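Local atomic coordinates of Ent-copalyl diphosphate synthase (PDB entry 5BP8), a protein that is probably a terpene cyclase, with a largely helical fold related to that of squalene-hopene cyclase. Residues Val27-Ser39 with Arg50-Trp64. Sequence-based numbering, arbitrary orientation.
Sequences VAPSVYDTARLVS and RLGYLAKEQNQDGSW. With EDO (1,2-ethanediol), chain G.
A trans chi1 of 177° carries the Y53 ring from helix 50-57 to the start of helix 31-39, where T34, whose OG1 sits beside the backbone N (chi1 -62°) and so leaves CG2 anti to it, lays that methyl 3.7 Å from Y53 CD2. The two side chains cross at about a right angle, and the same methyl reaches R50 CB one helical turn back. Such a junction illustrates how two consecutive helices, obliquely antiparallel (137°), whose axes come within 9.5 Å, pack through methyls, an arginine stem and a tyrosine ring. V31 spreads both methyls over its neighbours: CG2 lies 3.7 Å from W64 CD1, while CG1 touches L54 CD2, which also rests against A35 CB. Further along, V38 divides its branches, CG2 meeting R50 CB and CG1 standing 3.7 Å from L51 CD2.

The polar groups at this seam find partners within their own segments, in water, or in the surrounding protein. T34 OG1 donates to S30 O within its own helical turn (2.8 Å), leaving CG2 for the opposing helix. W64 NE1 donates to L54 O, nearly in its ring plane, which fixes the indole beside V31; helix 72-86 adds A78 against it. E57 CG covers one face of the Y53 ring, whose hydroxyl pairs with a water 2.7 Å from OH that also bonds weakly to P29 O. R50, bent at chi3, passes L37 CB; its NH1 donates to a water bound weakly to L37 O, and its polar end also engages G251. The helices are therefore joined directly by apolar contact, with two waters linking the polar margins, each through one weak bond.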
loop_
_atom_site.group_PDB
_atom_site.type_symbol
_atom_site.label_atom_id
_atom_site.label_comp_id
_atom_site.label_asym_id
_atom_site.label_seq_id
_atom_site.Cartn_x
_atom_site.Cartn_y
_atom_site.Cartn_z
ATOM N N VAL A 27 8.335 -2.845 4.030
ATOM C CA VAL A 27 7.780 -2.401 2.751
ATOM C C VAL A 27 8.936 -2.255 1.797
ATOM O O VAL A 27 9.902 -1.531 2.114
ATOM C CB VAL A 27 6.981 -1.068 2.855
ATOM C CG1 VAL A 27 6.489 -0.643 1.457
ATOM C CG2 VAL A 27 5.779 -1.211 3.784
ATOM N N ALA A 28 8.862 -2.914 0.642
ATOM C CA ALA A 28 9.963 -2.859 -0.336
ATOM C C ALA A 28 10.046 -1.467 -0.942
ATOM O O ALA A 28 9.034 -0.766 -1.033
ATOM C CB ALA A 28 9.746 -3.878 -1.443
ATOM N N PRO A 29 11.246 -1.060 -1.374
ATOM C CA PRO A 29 11.310 0.225 -2.079
ATOM C C PRO A 29 10.484 0.241 -3.336
ATOM O O PRO A 29 10.181 -0.810 -3.914
ATOM C CB PRO A 29 12.804 0.383 -2.436
ATOM C CG PRO A 29 13.543 -0.586 -1.560
ATOM C CD PRO A 29 12.571 -1.638 -1.100
ATOM N N SER A 30 10.079 1.435 -3.736
ATOM C CA SER A 30 9.534 1.622 -5.057
ATOM C C SER A 30 10.052 2.906 -5.664
ATOM O O SER A 30 10.801 3.672 -5.038
ATOM C CB SER A 30 7.990 1.592 -5.060
ATOM O OG SER A 30 7.463 2.667 -4.309
ATOM N N VAL A 31 9.673 3.121 -6.916
ATOM C CA VAL A 31 10.207 4.244 -7.679
ATOM C C VAL A 31 9.749 5.590 -7.127
ATOM O O VAL A 31 10.541 6.518 -7.027
ATOM C CB VAL A 31 9.785 4.099 -9.155
ATOM C CG1 VAL A 31 10.048 5.371 -9.941
ATOM C CG2 VAL A 31 10.496 2.897 -9.784
ATOM N N TYR A 32 8.478 5.719 -6.759
ATOM C CA TYR A 32 7.955 7.077 -6.459
ATOM C C TYR A 32 8.778 7.848 -5.417
ATOM O O TYR A 32 9.269 8.951 -5.704
ATOM C CB TYR A 32 6.462 7.064 -6.035
ATOM C CG TYR A 32 6.017 8.452 -5.669
ATOM C CD1 TYR A 32 5.577 9.340 -6.642
ATOM C CD2 TYR A 32 6.116 8.922 -4.367
ATOM C CE1 TYR A 32 5.232 10.627 -6.332
ATOM C CE2 TYR A 32 5.773 10.236 -4.045
ATOM C CZ TYR A 32 5.330 11.090 -5.041
ATOM O OH TYR A 32 4.962 12.405 -4.764
ATOM N N ASP A 33 8.959 7.285 -4.207
ATOM C CA ASP A 33 9.648 8.041 -3.164
ATOM C C ASP A 33 11.149 8.064 -3.421
ATOM O O ASP A 33 11.834 8.990 -3.009
ATOM C CB ASP A 33 9.406 7.518 -1.731
ATOM C CG ASP A 33 8.304 8.277 -0.992
ATOM O OD1 ASP A 33 7.210 8.477 -1.557
ATOM O OD2 ASP A 33 8.494 8.624 0.185
ATOM N N THR A 34 11.682 7.033 -4.047
ATOM C CA THR A 34 13.096 7.038 -4.360
ATOM C C THR A 34 13.419 8.256 -5.233
ATOM O O THR A 34 14.420 8.995 -4.981
ATOM C CB THR A 34 13.494 5.706 -5.054
ATOM O OG1 THR A 34 13.258 4.609 -4.165
ATOM C CG2 THR A 34 14.931 5.726 -5.441
ATOM N N ALA A 35 12.580 8.483 -6.246
ATOM C CA ALA A 35 12.704 9.665 -7.088
ATOM C C ALA A 35 12.460 10.974 -6.303
ATOM O O ALA A 35 13.200 11.964 -6.478
ATOM C CB ALA A 35 11.768 9.570 -8.276
ATOM N N ARG A 36 11.445 10.987 -5.436
ATOM C CA ARG A 36 11.215 12.166 -4.611
ATOM C C ARG A 36 12.477 12.535 -3.798
ATOM O O ARG A 36 12.798 13.732 -3.688
ATOM C CB ARG A 36 10.004 12.031 -3.691
ATOM C CG ARG A 36 8.629 12.034 -4.382
ATOM C CD ARG A 36 8.318 13.292 -5.204
ATOM N NE ARG A 36 8.974 13.201 -6.501
ATOM C CZ ARG A 36 9.601 14.192 -7.119
ATOM N NH1 ARG A 36 10.254 13.928 -8.258
ATOM N NH2 ARG A 36 9.561 15.437 -6.652
ATOM N N LEU A 37 13.180 11.544 -3.234
ATOM C CA LEU A 37 14.383 11.858 -2.477
ATOM C C LEU A 37 15.498 12.392 -3.332
ATOM O O LEU A 37 16.272 13.266 -2.882
ATOM C CB LEU A 37 14.836 10.666 -1.622
ATOM C CG LEU A 37 13.887 10.258 -0.485
ATOM C CD1 LEU A 37 14.552 9.216 0.400
ATOM C CD2 LEU A 37 13.436 11.451 0.331
ATOM N N VAL A 38 15.633 11.859 -4.553
ATOM C CA VAL A 38 16.594 12.391 -5.514
ATOM C C VAL A 38 16.299 13.863 -5.773
ATOM O O VAL A 38 17.216 14.713 -5.827
ATOM C CB VAL A 38 16.575 11.601 -6.845
ATOM C CG1 VAL A 38 17.341 12.335 -7.920
ATOM C CG2 VAL A 38 17.162 10.213 -6.647
ATOM N N SER A 39 15.028 14.184 -5.952
ATOM C CA SER A 39 14.656 15.562 -6.274
ATOM C C SER A 39 14.778 16.503 -5.071
ATOM O O SER A 39 15.294 17.631 -5.189
ATOM C CB SER A 39 13.228 15.596 -6.797
ATOM O OG SER A 39 12.944 16.860 -7.366
ATOM N N ARG A 50 20.303 5.836 -5.446
ATOM C CA ARG A 50 18.917 6.101 -5.846
ATOM C C ARG A 50 18.839 6.441 -7.323
ATOM O O ARG A 50 17.947 5.985 -8.019
ATOM C CB ARG A 50 18.289 7.200 -4.986
ATOM C CG ARG A 50 18.013 6.727 -3.558
ATOM C CD ARG A 50 17.162 7.721 -2.756
ATOM N NE ARG A 50 17.999 8.815 -2.256
ATOM C CZ ARG A 50 18.827 8.742 -1.207
ATOM N NH1 ARG A 50 19.587 9.808 -0.895
ATOM N NH2 ARG A 50 18.933 7.637 -0.475
ATOM N N LEU A 51 19.796 7.215 -7.824
ATOM C CA LEU A 51 19.871 7.467 -9.256
ATOM C C LEU A 51 20.066 6.174 -10.023
ATOM O O LEU A 51 19.402 5.946 -11.051
ATOM C CB LEU A 51 21.011 8.465 -9.575
ATOM C CG LEU A 51 20.733 9.902 -9.167
ATOM C CD1 LEU A 51 22.008 10.743 -9.148
ATOM C CD2 LEU A 51 19.705 10.512 -10.103
ATOM N N GLY A 52 20.926 5.290 -9.498
ATOM C CA GLY A 52 21.153 3.985 -10.091
ATOM C C GLY A 52 19.886 3.164 -10.153
ATOM O O GLY A 52 19.599 2.523 -11.166
ATOM N N TYR A 53 19.119 3.202 -9.076
ATOM C CA TYR A 53 17.857 2.467 -9.001
ATOM C C TYR A 53 16.892 2.942 -10.047
ATOM O O TYR A 53 16.182 2.110 -10.683
ATOM C CB TYR A 53 17.303 2.599 -7.592
ATOM C CG TYR A 53 15.964 1.965 -7.343
ATOM C CD1 TYR A 53 15.858 0.638 -6.912
ATOM C CD2 TYR A 53 14.818 2.689 -7.496
ATOM C CE1 TYR A 53 14.613 0.053 -6.654
ATOM C CE2 TYR A 53 13.570 2.105 -7.212
ATOM C CZ TYR A 53 13.495 0.791 -6.804
ATOM O OH TYR A 53 12.261 0.211 -6.558
ATOM N N LEU A 54 16.776 4.264 -10.193
ATOM C CA LEU A 54 15.918 4.827 -11.223
ATOM C C LEU A 54 16.352 4.346 -12.610
ATOM O O LEU A 54 15.521 3.934 -13.398
ATOM C CB LEU A 54 15.891 6.352 -11.183
ATOM C CG LEU A 54 15.289 6.971 -9.908
ATOM C CD1 LEU A 54 15.318 8.486 -9.986
ATOM C CD2 LEU A 54 13.865 6.478 -9.652
ATOM N N ALA A 55 17.644 4.401 -12.907
ATOM C CA ALA A 55 18.130 3.914 -14.203
ATOM C C ALA A 55 17.820 2.425 -14.426
ATOM O O ALA A 55 17.401 2.018 -15.529
ATOM C CB ALA A 55 19.630 4.159 -14.323
ATOM N N LYS A 56 18.069 1.599 -13.411
ATOM C CA LYS A 56 17.816 0.138 -13.485
ATOM C C LYS A 56 16.342 -0.180 -13.648
ATOM O O LYS A 56 15.979 -1.091 -14.387
ATOM C CB LYS A 56 18.324 -0.576 -12.219
ATOM C CG LYS A 56 17.941 -2.054 -12.111
ATOM C CD LYS A 56 18.397 -2.684 -10.800
ATOM C CE LYS A 56 17.892 -4.115 -10.701
ATOM N NZ LYS A 56 17.978 -4.685 -9.323
ATOM N N GLU A 57 15.486 0.560 -12.964
ATOM C CA GLU A 57 14.058 0.170 -12.895
ATOM C C GLU A 57 13.214 0.638 -14.075
ATOM O O GLU A 57 12.052 0.202 -14.224
ATOM C CB GLU A 57 13.451 0.643 -11.584
ATOM C CG GLU A 57 14.055 -0.057 -10.390
ATOM C CD GLU A 57 13.603 -1.491 -10.239
ATOM O OE1 GLU A 57 12.440 -1.787 -10.597
ATOM O OE2 GLU A 57 14.393 -2.296 -9.731
ATOM N N GLN A 58 13.766 1.506 -14.919
ATOM C CA GLN A 58 13.027 1.999 -16.090
ATOM C C GLN A 58 12.630 0.843 -17.019
ATOM O O GLN A 58 13.442 -0.045 -17.290
ATOM C CB GLN A 58 13.824 3.052 -16.838
ATOM C CG GLN A 58 12.994 3.866 -17.823
ATOM C CD GLN A 58 13.777 5.002 -18.441
ATOM O OE1 GLN A 58 15.021 4.982 -18.453
ATOM N NE2 GLN A 58 13.075 5.976 -18.980
ATOM N N ASN A 59 11.370 0.832 -17.440
ATOM C CA ASN A 59 10.855 -0.129 -18.413
ATOM C C ASN A 59 11.395 0.192 -19.791
ATOM O O ASN A 59 11.797 1.331 -20.059
ATOM C CB ASN A 59 9.313 -0.115 -18.473
ATOM C CG ASN A 59 8.688 -0.453 -17.162
ATOM O OD1 ASN A 59 9.122 -1.397 -16.514
ATOM N ND2 ASN A 59 7.635 0.302 -16.756
ATOM N N GLN A 60 11.368 -0.795 -20.671
ATOM C CA GLN A 60 11.888 -0.597 -22.037
ATOM C C GLN A 60 11.028 0.315 -22.901
ATOM O O GLN A 60 11.512 0.825 -23.903
ATOM C CB GLN A 60 12.164 -1.946 -22.695
ATOM C CG GLN A 60 13.265 -2.710 -21.972
ATOM C CD GLN A 60 14.604 -1.971 -22.014
ATOM O OE1 GLN A 60 15.037 -1.555 -23.071
ATOM N NE2 GLN A 60 15.237 -1.793 -20.874
ATOM N N ASP A 61 9.780 0.590 -22.490
ATOM C CA ASP A 61 8.967 1.615 -23.152
ATOM C C ASP A 61 9.198 3.045 -22.630
ATOM O O ASP A 61 8.464 3.967 -23.021
ATOM C CB ASP A 61 7.468 1.261 -23.132
ATOM C CG ASP A 61 6.814 1.443 -21.775
ATOM O OD1 ASP A 61 7.514 1.729 -20.803
ATOM O OD2 ASP A 61 5.568 1.226 -21.675
ATOM N N GLY A 62 10.194 3.247 -21.761
ATOM C CA GLY A 62 10.484 4.582 -21.228
ATOM C C GLY A 62 9.787 4.921 -19.916
ATOM O O GLY A 62 10.216 5.814 -19.184
ATOM N N SER A 63 8.694 4.218 -19.605
ATOM C CA SER A 63 7.998 4.409 -18.356
ATOM C C SER A 63 8.696 3.725 -17.195
ATOM O O SER A 63 9.606 2.919 -17.385
ATOM C CB SER A 63 6.560 3.820 -18.453
ATOM O OG SER A 63 6.566 2.414 -18.526
ATOM N N TRP A 64 8.233 4.041 -15.988
ATOM C CA TRP A 64 8.452 3.229 -14.827
ATOM C C TRP A 64 7.120 2.678 -14.338
ATOM O O TRP A 64 6.051 3.185 -14.687
ATOM C CB TRP A 64 9.075 4.033 -13.703
ATOM C CG TRP A 64 10.537 4.427 -13.861
ATOM C CD1 TRP A 64 11.590 3.846 -13.239
ATOM C CD2 TRP A 64 11.076 5.487 -14.660
ATOM N NE1 TRP A 64 12.771 4.463 -13.600
ATOM C CE2 TRP A 64 12.478 5.484 -14.473
ATOM C CE3 TRP A 64 10.516 6.429 -15.532
ATOM C CZ2 TRP A 64 13.319 6.397 -15.111
ATOM C CZ3 TRP A 64 11.372 7.354 -16.164
ATOM C CH2 TRP A 64 12.753 7.329 -15.934
HETATM C C1 EDO G . 6.836 -1.967 -20.976
HETATM O O1 EDO G . 8.160 -1.568 -21.345
HETATM C C2 EDO G . 6.805 -2.682 -19.636
HETATM O O2 EDO G . 7.826 -3.702 -19.572
HETATM O O HOH W 1 12.254 -2.398 -6.060
HETATM O O HOH W 2 18.600 11.566 -2.893
#